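Local coordinates for protein synaptotagmin-1 (Arabidopsis thaliana, PDB 7AS6) that helps maintain plasma membrane integrity during freezing and osmotic stress, and carries this lipid-binding C2A domain, which probably binds calcium ions, at residues V7-K13 and E135-F141; R21-L25 and Y79-Q83; A29-I35 and K46-K52; Q72-V78 and G91-L97. Numbering follows the deposited sequence.

Interaction 1 (V7-K13 and E135-F141); sequences VGIVHVK and ELLYKPF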
# COMPACT_ATOMS: atom_id res chain seq x y z
N VAL A 7 -13.56 0.87 -15.72
CA VAL A 7 -14.81 0.27 -15.25
C VAL A 7 -15.33 1.00 -14.02
O VAL A 7 -16.54 1.14 -13.83
CB VAL A 7 -14.59 -1.22 -14.95
CG1 VAL A 7 -15.92 -1.91 -14.69
CG2 VAL A 7 -13.81 -1.88 -16.06
N GLY A 8 -14.42 1.41 -13.15
CA GLY A 8 -14.80 2.06 -11.92
C GLY A 8 -13.58 2.66 -11.27
O GLY A 8 -12.53 2.82 -11.90
N ILE A 9 -13.72 2.97 -9.99
CA ILE A 9 -12.66 3.58 -9.21
C ILE A 9 -12.54 2.82 -7.90
O ILE A 9 -13.55 2.54 -7.25
CB ILE A 9 -12.93 5.07 -8.96
CG1 ILE A 9 -12.93 5.83 -10.29
CG2 ILE A 9 -11.89 5.66 -8.03
CD1 ILE A 9 -13.45 7.24 -10.17
N VAL A 10 -11.32 2.45 -7.54
CA VAL A 10 -11.07 1.78 -6.27
C VAL A 10 -10.47 2.80 -5.31
O VAL A 10 -9.52 3.52 -5.65
CB VAL A 10 -10.18 0.55 -6.45
CG1 VAL A 10 -8.87 0.90 -7.12
CG2 VAL A 10 -9.95 -0.12 -5.11
N HIS A 11 -11.05 2.89 -4.11
CA HIS A 11 -10.54 3.75 -3.05
C HIS A 11 -9.70 2.89 -2.13
O HIS A 11 -10.20 1.91 -1.57
CB HIS A 11 -11.69 4.42 -2.29
CG HIS A 11 -12.55 5.31 -3.14
ND1 HIS A 11 -12.40 6.68 -3.17
CD2 HIS A 11 -13.57 5.02 -3.98
CE1 HIS A 11 -13.29 7.20 -4.00
NE2 HIS A 11 -14.01 6.21 -4.51
N VAL A 12 -8.41 3.24 -2.01
CA VAL A 12 -7.42 2.49 -1.24
C VAL A 12 -7.04 3.32 -0.03
O VAL A 12 -6.54 4.44 -0.16
CB VAL A 12 -6.16 2.18 -2.07
CG1 VAL A 12 -5.21 1.30 -1.26
CG2 VAL A 12 -6.53 1.52 -3.38
N LYS A 13 -7.29 2.79 1.14
CA LYS A 13 -6.90 3.47 2.36
C LYS A 13 -5.72 2.70 2.92
O LYS A 13 -5.80 1.48 3.09
CB LYS A 13 -8.05 3.53 3.37
CG LYS A 13 -7.77 4.47 4.55
CD LYS A 13 -8.89 4.43 5.58
CE LYS A 13 -9.21 5.81 6.12
NZ LYS A 13 -10.48 5.76 6.92
N GLU A 135 -7.49 -0.86 3.32
CA GLU A 135 -8.90 -1.04 2.98
C GLU A 135 -9.11 -0.70 1.52
O GLU A 135 -8.44 0.17 0.96
CB GLU A 135 -9.84 -0.15 3.77
CG GLU A 135 -10.01 -0.45 5.23
CD GLU A 135 -10.96 0.55 5.86
OE1 GLU A 135 -11.78 1.14 5.10
OE2 GLU A 135 -10.88 0.76 7.10
N LEU A 136 -10.07 -1.38 0.91
CA LEU A 136 -10.45 -1.09 -0.46
C LEU A 136 -11.95 -0.83 -0.50
O LEU A 136 -12.72 -1.53 0.16
CB LEU A 136 -10.11 -2.25 -1.39
CG LEU A 136 -8.68 -2.78 -1.43
CD1 LEU A 136 -8.57 -3.84 -2.50
CD2 LEU A 136 -7.67 -1.67 -1.67
N LEU A 137 -12.34 0.18 -1.27
CA LEU A 137 -13.75 0.43 -1.57
C LEU A 137 -13.87 0.60 -3.08
O LEU A 137 -13.33 1.56 -3.64
CB LEU A 137 -14.28 1.67 -0.84
CG LEU A 137 -15.69 2.08 -1.25
CD1 LEU A 137 -16.69 0.98 -0.93
CD2 LEU A 137 -16.10 3.39 -0.60
N TYR A 138 -14.56 -0.33 -3.73
CA TYR A 138 -14.70 -0.29 -5.18
C TYR A 138 -16.02 0.38 -5.54
O TYR A 138 -17.09 -0.09 -5.14
CB TYR A 138 -14.61 -1.69 -5.78
CG TYR A 138 -14.76 -1.68 -7.28
CD1 TYR A 138 -13.96 -0.85 -8.06
CD2 TYR A 138 -15.70 -2.49 -7.92
CE1 TYR A 138 -14.08 -0.83 -9.42
CE2 TYR A 138 -15.83 -2.47 -9.30
CZ TYR A 138 -15.02 -1.63 -10.04
OH TYR A 138 -15.13 -1.59 -11.41
N LYS A 139 -15.93 1.47 -6.29
CA LYS A 139 -17.12 2.15 -6.80
C LYS A 139 -17.16 1.96 -8.30
O LYS A 139 -16.46 2.67 -9.04
CB LYS A 139 -17.11 3.63 -6.43
CG LYS A 139 -17.12 3.88 -4.93
CD LYS A 139 -18.35 3.25 -4.27
CE LYS A 139 -19.46 4.27 -4.06
NZ LYS A 139 -20.60 3.71 -3.29
N PRO A 140 -17.92 1.00 -8.81
CA PRO A 140 -18.06 0.84 -10.26
C PRO A 140 -18.98 1.92 -10.83
O PRO A 140 -19.81 2.49 -10.12
CB PRO A 140 -18.69 -0.55 -10.40
CG PRO A 140 -19.50 -0.69 -9.14
CD PRO A 140 -18.72 0.01 -8.06
N PHE A 141 -18.79 2.20 -12.12
CA PHE A 141 -19.62 3.18 -12.81
C PHE A 141 -20.93 2.54 -13.24
O PHE A 141 -21.02 1.33 -13.41
CB PHE A 141 -18.90 3.75 -14.03
CG PHE A 141 -17.57 4.38 -13.72
CD1 PHE A 141 -17.39 5.14 -12.58
CD2 PHE A 141 -16.50 4.21 -14.58
CE1 PHE A 141 -16.16 5.72 -12.30
CE2 PHE A 141 -15.28 4.78 -14.31
CZ PHE A 141 -15.11 5.54 -13.17
O HOH W 1 -10.55 2.91 8.69

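Interaction 2 (R21-L25 and Y79-Q83); sequences RKKDL and YDWEQ. With CD (cadmium ion), chain B.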
# COMPACT_ATOMS: atom_id res chain seq x y z
N ARG A 21 10.29 -3.68 11.38
CA ARG A 21 11.63 -3.94 11.88
C ARG A 21 12.38 -2.64 12.10
O ARG A 21 12.21 -1.67 11.36
CB ARG A 21 12.43 -4.78 10.88
CG ARG A 21 11.80 -6.09 10.54
CD ARG A 21 12.80 -7.01 9.88
NE ARG A 21 13.99 -7.18 10.70
CZ ARG A 21 14.07 -7.96 11.77
NH1 ARG A 21 15.21 -8.05 12.45
NH2 ARG A 21 13.00 -8.66 12.17
N LYS A 22 13.25 -2.63 13.10
CA LYS A 22 14.17 -1.51 13.22
C LYS A 22 15.13 -1.52 12.04
O LYS A 22 15.63 -2.56 11.63
CB LYS A 22 14.94 -1.58 14.53
CG LYS A 22 14.07 -1.59 15.75
CD LYS A 22 14.86 -1.22 16.98
CE LYS A 22 14.23 -1.86 18.19
NZ LYS A 22 14.29 -3.34 18.05
N LYS A 23 15.36 -0.35 11.49
CA LYS A 23 16.25 -0.15 10.35
C LYS A 23 17.29 0.93 10.60
O LYS A 23 18.47 0.74 10.25
CB LYS A 23 15.40 0.18 9.10
CG LYS A 23 16.10 -0.01 7.76
CD LYS A 23 16.23 1.30 6.98
CE LYS A 23 17.57 2.00 7.22
NZ LYS A 23 17.83 3.12 6.24
N ASP A 24 16.90 2.05 11.21
CA ASP A 24 17.82 3.13 11.53
C ASP A 24 18.62 2.79 12.79
O ASP A 24 18.18 2.03 13.66
CB ASP A 24 17.07 4.44 11.76
CG ASP A 24 16.42 4.98 10.49
OD1 ASP A 24 16.92 4.63 9.39
OD2 ASP A 24 15.42 5.75 10.59
N LEU A 25 19.81 3.41 12.89
CA LEU A 25 20.65 3.21 14.06
C LEU A 25 20.00 3.78 15.32
O LEU A 25 20.29 3.33 16.43
CB LEU A 25 22.02 3.85 13.84
CG LEU A 25 22.84 3.18 12.74
CD1 LEU A 25 24.05 4.01 12.38
CD2 LEU A 25 23.25 1.77 13.16
N TYR A 79 8.80 1.71 2.59
CA TYR A 79 10.16 2.22 2.51
C TYR A 79 10.49 2.97 3.79
O TYR A 79 9.60 3.48 4.47
CB TYR A 79 10.35 3.19 1.34
CG TYR A 79 10.37 2.56 -0.01
CD1 TYR A 79 11.57 2.31 -0.65
CD2 TYR A 79 9.19 2.22 -0.66
CE1 TYR A 79 11.60 1.73 -1.90
CE2 TYR A 79 9.22 1.64 -1.92
CZ TYR A 79 10.43 1.41 -2.53
OH TYR A 79 10.49 0.83 -3.78
N ASP A 80 11.77 3.06 4.09
CA ASP A 80 12.28 3.94 5.12
C ASP A 80 12.77 5.24 4.50
O ASP A 80 13.60 5.22 3.58
CB ASP A 80 13.44 3.31 5.88
CG ASP A 80 14.12 4.29 6.80
OD1 ASP A 80 13.55 4.51 7.88
OD2 ASP A 80 15.19 4.88 6.45
N TRP A 81 12.34 6.35 5.04
CA TRP A 81 12.86 7.63 4.58
C TRP A 81 14.19 7.97 5.25
O TRP A 81 14.39 7.72 6.44
CB TRP A 81 11.84 8.72 4.87
CG TRP A 81 12.30 10.14 4.67
CD1 TRP A 81 12.22 10.88 3.53
CD2 TRP A 81 12.82 11.03 5.68
NE1 TRP A 81 12.67 12.16 3.75
CE2 TRP A 81 13.03 12.28 5.07
CE3 TRP A 81 13.11 10.88 7.03
CZ2 TRP A 81 13.53 13.37 5.76
CZ3 TRP A 81 13.62 11.97 7.73
CH2 TRP A 81 13.83 13.20 7.09
N GLU A 82 15.11 8.56 4.49
CA GLU A 82 16.25 9.26 5.04
C GLU A 82 16.40 10.53 4.23
O GLU A 82 16.06 10.56 3.05
CB GLU A 82 17.55 8.45 4.96
CG GLU A 82 17.66 7.36 5.99
CD GLU A 82 17.77 7.92 7.39
OE1 GLU A 82 18.37 9.00 7.55
OE2 GLU A 82 17.27 7.29 8.33
N GLN A 83 16.92 11.59 4.85
CA GLN A 83 17.12 12.80 4.05
C GLN A 83 18.19 12.59 2.99
O GLN A 83 18.02 13.01 1.83
CB GLN A 83 17.46 13.99 4.94
CG GLN A 83 17.59 15.32 4.15
CD GLN A 83 16.30 15.80 3.45
OE1 GLN A 83 15.37 15.03 3.23
NE2 GLN A 83 16.27 17.08 3.08
CD CD B . 15.09 6.41 8.35
O HOH W 2 16.52 4.26 4.12

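Interaction 3 (A29-I35 and K46-K52); sequences ADPFVKI and KTTVKHK. With CD (cadmium ion), chain B; EDO (1,2-ethanediol), chain G.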
# COMPACT_ATOMS: atom_id res chain seq x y z
N ALA A 29 12.52 3.46 12.51
CA ALA A 29 12.36 3.67 11.07
C ALA A 29 11.52 4.91 10.85
O ALA A 29 10.91 5.44 11.77
CB ALA A 29 11.73 2.45 10.39
N ASP A 30 11.52 5.38 9.61
CA ASP A 30 10.72 6.52 9.20
C ASP A 30 9.91 6.06 8.00
O ASP A 30 10.29 6.32 6.85
CB ASP A 30 11.60 7.72 8.87
CG ASP A 30 12.58 8.04 9.99
OD1 ASP A 30 12.17 8.51 11.07
OD2 ASP A 30 13.79 7.84 9.82
N PRO A 31 8.80 5.35 8.23
CA PRO A 31 8.14 4.67 7.12
C PRO A 31 7.20 5.55 6.32
O PRO A 31 6.51 6.44 6.84
CB PRO A 31 7.36 3.54 7.81
CG PRO A 31 7.15 4.01 9.20
CD PRO A 31 8.39 4.78 9.53
N PHE A 32 7.19 5.28 5.02
CA PHE A 32 6.13 5.68 4.11
C PHE A 32 5.80 4.50 3.19
O PHE A 32 6.56 3.53 3.11
CB PHE A 32 6.55 6.92 3.31
CG PHE A 32 7.72 6.70 2.39
CD1 PHE A 32 9.03 6.76 2.87
CD2 PHE A 32 7.52 6.47 1.04
CE1 PHE A 32 10.10 6.59 2.02
CE2 PHE A 32 8.58 6.29 0.18
CZ PHE A 32 9.87 6.36 0.67
N VAL A 33 4.65 4.55 2.52
CA VAL A 33 4.20 3.46 1.65
C VAL A 33 4.09 3.95 0.21
O VAL A 33 3.52 5.03 -0.04
CB VAL A 33 2.85 2.88 2.13
CG1 VAL A 33 2.45 1.65 1.32
CG2 VAL A 33 2.93 2.52 3.61
N LYS A 34 4.61 3.18 -0.74
CA LYS A 34 4.32 3.39 -2.16
C LYS A 34 3.24 2.40 -2.61
O LYS A 34 3.26 1.23 -2.24
CB LYS A 34 5.58 3.24 -3.04
CG LYS A 34 6.62 4.35 -2.84
CD LYS A 34 7.76 4.27 -3.86
CE LYS A 34 8.87 5.31 -3.58
NZ LYS A 34 10.08 5.17 -4.45
N ILE A 35 2.28 2.89 -3.40
CA ILE A 35 1.19 2.05 -3.89
C ILE A 35 1.17 2.17 -5.40
O ILE A 35 1.15 3.28 -5.95
CB ILE A 35 -0.18 2.45 -3.32
CG1 ILE A 35 -0.20 2.39 -1.79
CG2 ILE A 35 -1.28 1.54 -3.89
CD1 ILE A 35 0.10 3.73 -1.14
N LYS A 46 2.20 7.78 -2.97
CA LYS A 46 2.81 7.44 -1.70
C LYS A 46 2.12 8.17 -0.55
O LYS A 46 1.54 9.24 -0.72
CB LYS A 46 4.33 7.72 -1.70
CG LYS A 46 4.76 9.16 -1.90
CD LYS A 46 6.32 9.24 -1.87
CE LYS A 46 6.85 10.67 -1.71
NZ LYS A 46 8.34 10.73 -1.46
N THR A 47 2.19 7.55 0.62
CA THR A 47 1.77 8.19 1.85
C THR A 47 2.84 9.15 2.36
O THR A 47 3.96 9.21 1.85
CB THR A 47 1.51 7.17 2.96
OG1 THR A 47 2.78 6.71 3.45
CG2 THR A 47 0.65 5.98 2.45
N THR A 48 2.48 9.87 3.41
CA THR A 48 3.44 10.70 4.09
C THR A 48 4.45 9.84 4.84
O THR A 48 4.24 8.64 5.06
CB THR A 48 2.76 11.64 5.08
OG1 THR A 48 1.98 10.87 6.02
CG2 THR A 48 1.85 12.59 4.34
N VAL A 49 5.58 10.46 5.17
CA VAL A 49 6.61 9.85 6.00
C VAL A 49 6.20 10.00 7.45
O VAL A 49 5.89 11.11 7.89
CB VAL A 49 7.97 10.54 5.76
CG1 VAL A 49 9.00 10.07 6.81
CG2 VAL A 49 8.50 10.28 4.35
N LYS A 50 6.21 8.90 8.21
CA LYS A 50 6.02 8.98 9.66
C LYS A 50 7.38 8.81 10.35
O LYS A 50 7.97 7.73 10.28
CB LYS A 50 5.05 7.91 10.16
CG LYS A 50 3.66 7.99 9.57
CD LYS A 50 2.90 9.22 10.03
CE LYS A 50 1.50 9.16 9.39
NZ LYS A 50 0.70 10.31 9.87
N HIS A 51 7.81 9.82 11.08
CA HIS A 51 9.14 9.84 11.65
C HIS A 51 9.21 8.99 12.90
O HIS A 51 8.34 9.09 13.78
CB HIS A 51 9.54 11.27 12.00
CG HIS A 51 9.58 12.17 10.82
ND1 HIS A 51 10.66 12.22 9.96
CD2 HIS A 51 8.66 13.02 10.31
CE1 HIS A 51 10.41 13.09 9.00
NE2 HIS A 51 9.20 13.58 9.19
N LYS A 52 10.25 8.17 12.97
CA LYS A 52 10.62 7.42 14.16
C LYS A 52 9.42 6.66 14.73
O LYS A 52 8.98 6.88 15.86
CB LYS A 52 11.25 8.37 15.17
CG LYS A 52 12.63 8.90 14.67
CD LYS A 52 13.12 10.04 15.52
CE LYS A 52 14.44 10.58 15.03
NZ LYS A 52 15.36 9.47 14.68
CD CD B . 15.09 6.41 8.35
C1 EDO G . 1.68 9.87 13.43
O1 EDO G . 0.46 9.98 12.66
C2 EDO G . 1.58 8.74 14.45
O2 EDO G . 1.40 7.49 13.76
O HOH W 3 14.35 7.09 12.60

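Interaction 4 (Q72-V78 and G91-L97); sequences QVLEFSV and GMNVLAL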
# COMPACT_ATOMS: atom_id res chain seq x y z
N GLN A 72 -6.05 -7.03 -12.43
CA GLN A 72 -5.17 -6.01 -11.87
C GLN A 72 -4.92 -6.24 -10.38
O GLN A 72 -5.82 -6.64 -9.64
CB GLN A 72 -5.76 -4.63 -12.09
CG GLN A 72 -5.47 -4.06 -13.44
CD GLN A 72 -6.09 -2.71 -13.63
OE1 GLN A 72 -7.28 -2.53 -13.43
NE2 GLN A 72 -5.27 -1.73 -14.01
N VAL A 73 -3.69 -5.99 -9.95
CA VAL A 73 -3.30 -6.15 -8.56
C VAL A 73 -2.60 -4.88 -8.09
O VAL A 73 -1.93 -4.19 -8.87
CB VAL A 73 -2.39 -7.39 -8.35
CG1 VAL A 73 -2.94 -8.60 -9.11
CG2 VAL A 73 -1.00 -7.11 -8.81
N LEU A 74 -2.80 -4.55 -6.82
CA LEU A 74 -2.08 -3.46 -6.19
C LEU A 74 -0.80 -3.99 -5.59
O LEU A 74 -0.76 -5.12 -5.09
CB LEU A 74 -2.93 -2.82 -5.09
CG LEU A 74 -4.13 -2.02 -5.60
CD1 LEU A 74 -5.15 -1.88 -4.49
CD2 LEU A 74 -3.68 -0.65 -6.09
N GLU A 75 0.25 -3.19 -5.63
CA GLU A 75 1.49 -3.51 -4.95
C GLU A 75 1.77 -2.42 -3.92
O GLU A 75 1.81 -1.24 -4.27
CB GLU A 75 2.64 -3.62 -5.94
CG GLU A 75 3.87 -4.28 -5.38
CD GLU A 75 5.08 -4.03 -6.25
OE1 GLU A 75 5.51 -2.85 -6.34
OE2 GLU A 75 5.60 -5.00 -6.85
N PHE A 76 1.89 -2.82 -2.66
CA PHE A 76 2.26 -1.91 -1.58
C PHE A 76 3.71 -2.16 -1.19
O PHE A 76 4.13 -3.31 -1.02
CB PHE A 76 1.38 -2.10 -0.37
CG PHE A 76 -0.09 -1.95 -0.66
CD1 PHE A 76 -0.73 -0.73 -0.44
CD2 PHE A 76 -0.82 -3.01 -1.16
CE1 PHE A 76 -2.10 -0.58 -0.72
CE2 PHE A 76 -2.19 -2.87 -1.45
CZ PHE A 76 -2.82 -1.65 -1.22
N SER A 77 4.48 -1.09 -1.04
CA SER A 77 5.88 -1.22 -0.65
C SER A 77 6.16 -0.24 0.47
O SER A 77 5.92 0.96 0.32
CB SER A 77 6.79 -0.98 -1.84
OG SER A 77 6.51 -1.94 -2.84
N VAL A 78 6.64 -0.75 1.58
CA VAL A 78 7.00 0.09 2.70
C VAL A 78 8.48 0.42 2.60
O VAL A 78 9.32 -0.48 2.49
CB VAL A 78 6.65 -0.59 4.03
CG1 VAL A 78 6.96 0.36 5.17
CG2 VAL A 78 5.16 -1.00 4.04
N GLY A 91 9.81 -3.70 3.00
CA GLY A 91 8.95 -4.84 2.76
C GLY A 91 7.84 -4.47 1.80
O GLY A 91 7.61 -3.30 1.48
N MET A 92 7.14 -5.50 1.35
CA MET A 92 6.12 -5.27 0.33
C MET A 92 5.17 -6.46 0.29
O MET A 92 5.44 -7.53 0.84
CB MET A 92 6.78 -5.06 -1.02
CG MET A 92 7.64 -6.22 -1.38
SD MET A 92 7.14 -6.78 -2.99
CE MET A 92 7.92 -5.49 -3.96
N ASN A 93 4.04 -6.24 -0.37
CA ASN A 93 3.12 -7.32 -0.71
C ASN A 93 2.15 -6.84 -1.78
O ASN A 93 2.15 -5.68 -2.19
CB ASN A 93 2.35 -7.84 0.51
CG ASN A 93 2.14 -9.33 0.45
OD1 ASN A 93 2.10 -9.91 -0.64
ND2 ASN A 93 2.06 -9.97 1.61
N VAL A 94 1.31 -7.77 -2.21
CA VAL A 94 0.45 -7.54 -3.35
C VAL A 94 -0.99 -7.81 -2.92
O VAL A 94 -1.24 -8.45 -1.90
CB VAL A 94 0.89 -8.43 -4.53
CG1 VAL A 94 0.17 -9.75 -4.51
CG2 VAL A 94 0.72 -7.71 -5.84
N LEU A 95 -1.94 -7.27 -3.67
CA LEU A 95 -3.36 -7.44 -3.33
C LEU A 95 -4.18 -7.32 -4.60
O LEU A 95 -4.30 -6.23 -5.17
CB LEU A 95 -3.81 -6.42 -2.29
CG LEU A 95 -5.31 -6.45 -1.99
CD1 LEU A 95 -5.74 -7.84 -1.56
CD2 LEU A 95 -5.70 -5.43 -0.92
N ALA A 96 -4.76 -8.44 -5.04
CA ALA A 96 -5.50 -8.46 -6.29
C ALA A 96 -6.82 -7.74 -6.12
O ALA A 96 -7.46 -7.82 -5.07
CB ALA A 96 -5.75 -9.90 -6.73
N LEU A 97 -7.23 -7.02 -7.16
CA LEU A 97 -8.51 -6.34 -7.11
C LEU A 97 -9.68 -7.32 -7.19
O LEU A 97 -10.79 -6.96 -6.81
CB LEU A 97 -8.61 -5.30 -8.22
CG LEU A 97 -7.60 -4.15 -8.15
CD1 LEU A 97 -8.02 -3.02 -9.09
CD2 LEU A 97 -7.47 -3.65 -6.72

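Interaction 1 (V7-K13 and E135-F141)
Backbone hydrogen bonds hold these two antiparallel strands at 164°. I9 N to K139 O is 2.9 Å and K139 N to I9 O 2.8 Å. H11 with L137 and K13 with E135 form the same reciprocal pairs, and F141 N reaches V7 O at 3.0 Å. L136 CA lies 3.2 Å from H11 O in a CA-H...O contact. Apolar packing is on the face of V10, V12, L136 and Y138: V12 CG2 meets L136 CD2 at 3.8 Å. F141 lays its ring face over G8 CA, a CH-pi contact, and its CZ is 3.6 Å from I9 CG1. On the face of K13 and E135 one water donates to E135 OE2 (2.7 Å) and weakly accepts from K13 NZ (3.4 Å), while K139 pairs with D103. V7 and G8 both face V66 in a classic beta bulge. Strands 8-18 and 131-140 are the middle pair of a four-stranded sheet, between strands 57-66 and 106-111; V12 and L136 touch L74 in the other sheet.

Interaction 2 (R21-L25 and Y79-Q83)
This contact forms most of the metal site at the tip of the C2 domain. A cadmium ion occupies it here; D24, D80 and E82 probably bind calcium. The ion joins a loop to the end of strand 73-80 and the loop after it, which bury only 169 Å² against each other. D24 binds the cadmium through OD2 at 2.4 Å and OD1 at 2.8 Å; D80 uses both oxygens, OD1 at 2.5 Å and OD2 at 2.4 Å; W81 gives its backbone O at 2.4 Å, and E82 gives OE2 at 2.4 Å. D30 completes the protein ligands. The metal lets acidic groups crowd together: D24 OD1 lies 2.9 Å from E82 OE2 and 3.4 Å from D80 OD2. K23 offsets some of this charge: its NZ makes a salt bridge to D80 OD2 at 3.2 Å and has a second acidic partner in E88. A water accepts from K23 NZ at 2.7 Å and donates to D80 OD2 at 2.8 Å. Strand 73-80 leads into the site, so D80 is held by the sheet while D24 sits on a loop. Acidic side chains from separate loops gathered round a metal are the hallmark of calcium-binding C2 domains.

Interaction 3 (A29-I35 and K46-K52)
Here an edge of the C2 beta sandwich runs up into the metal-binding loops. The segments 29-35 and 46-52 are antiparallel, 168° apart end to end, but only K34 and K46 form a regular bridge, a non-hydrogen-bonded pair. Beyond it, side chains take over part of the pairing. T47 N donates to V33 O at 2.9 Å. V33 N donates not to a carbonyl but to T47 OG1, at 3.0 Å. T47 OG1 in turn donates to T48 O at 2.9 Å, and T48 O also accepts from W58. K50 N then bonds to P31 O at 2.8 Å. P31 N has no hydrogen to return, although K50 O is 3.2 Å away. K50 O instead has a CA-H...O contact with D30 CA at 3.2 Å. In the apolar packing, F32 CD1 touches V49 CG2 at 3.9 Å. K50 NZ donates to O1 of a 1,2-ethanediol at 2.8 Å, probably a crystallisation additive. H51 lies beside a second cadmium ion, its ring edge-to-face with W81. The D30 carboxylate serves both backbone and metal: OD1 accepts from K52 N at 2.7 Å, and OD2 binds the first cadmium ion at 2.4 Å.

Interaction 4 (Q72-V78 and G91-L97)
At the apolar centre of this beta hairpin, L74, F76, L95 and L97 face the core of the C2 beta sandwich. L74 CD1 meets L97 CD2 at 3.7 Å, and L95 CB lies at the edge of the F76 ring, 4.0 Å from CE2. The opposite sheet closes over them: L136 packs on L74 and L95, and L132 and V134 pack on F76. On the other face V73 CG2 touches V94 CG2 at 3.5 Å and V73 CG1 touches A96 CB at 3.9 Å. The backbones run antiparallel at 158°. L74 with L95 and F76 with N93 each exchange two hydrogen bonds of 2.8 to 3.0 Å, such as L74 N to L95 O at 2.8 Å. V78 N to G91 O is 2.7 Å; the return bond, G91 N to V78 O, is longer at 3.3 Å. At the far end L97 N donates to Q72 O at 2.9 Å. The Q72 side chain turns to the backbone of R67, D68 and S38. Strand 88-96 is outermost in its sheet; near its middle the polar N93 reaches toward the other sheet. N93 ND2 donates to E111 O, while N93 OD1 accepts from V94 N at 2.8 Å.

How the interactions relate
The four contacts span both sheets of one C2 beta sandwich. Interaction 1 pairs strands from near the two chain ends, so the other three are nested inside the loop it closes. Interactions 3 and 4 lie in the second sheet, where strands 31-37 and 73-80 are neighbours, and K34 N is 2.8 Å from S77 O. Interactions 1 and 4 pack across the core, where L136 CD1 meets L95 CD2 at 3.6 Å. Interactions 2 and 3 share the cadmium ion. Between centres, interactions 1 and 4 are about 15 Å apart, 2 and 3 about 10 Å, and 1 and 2 about 31 Å. The metal site is thus at one end of the sandwich, and strand 73-80 links it to the core.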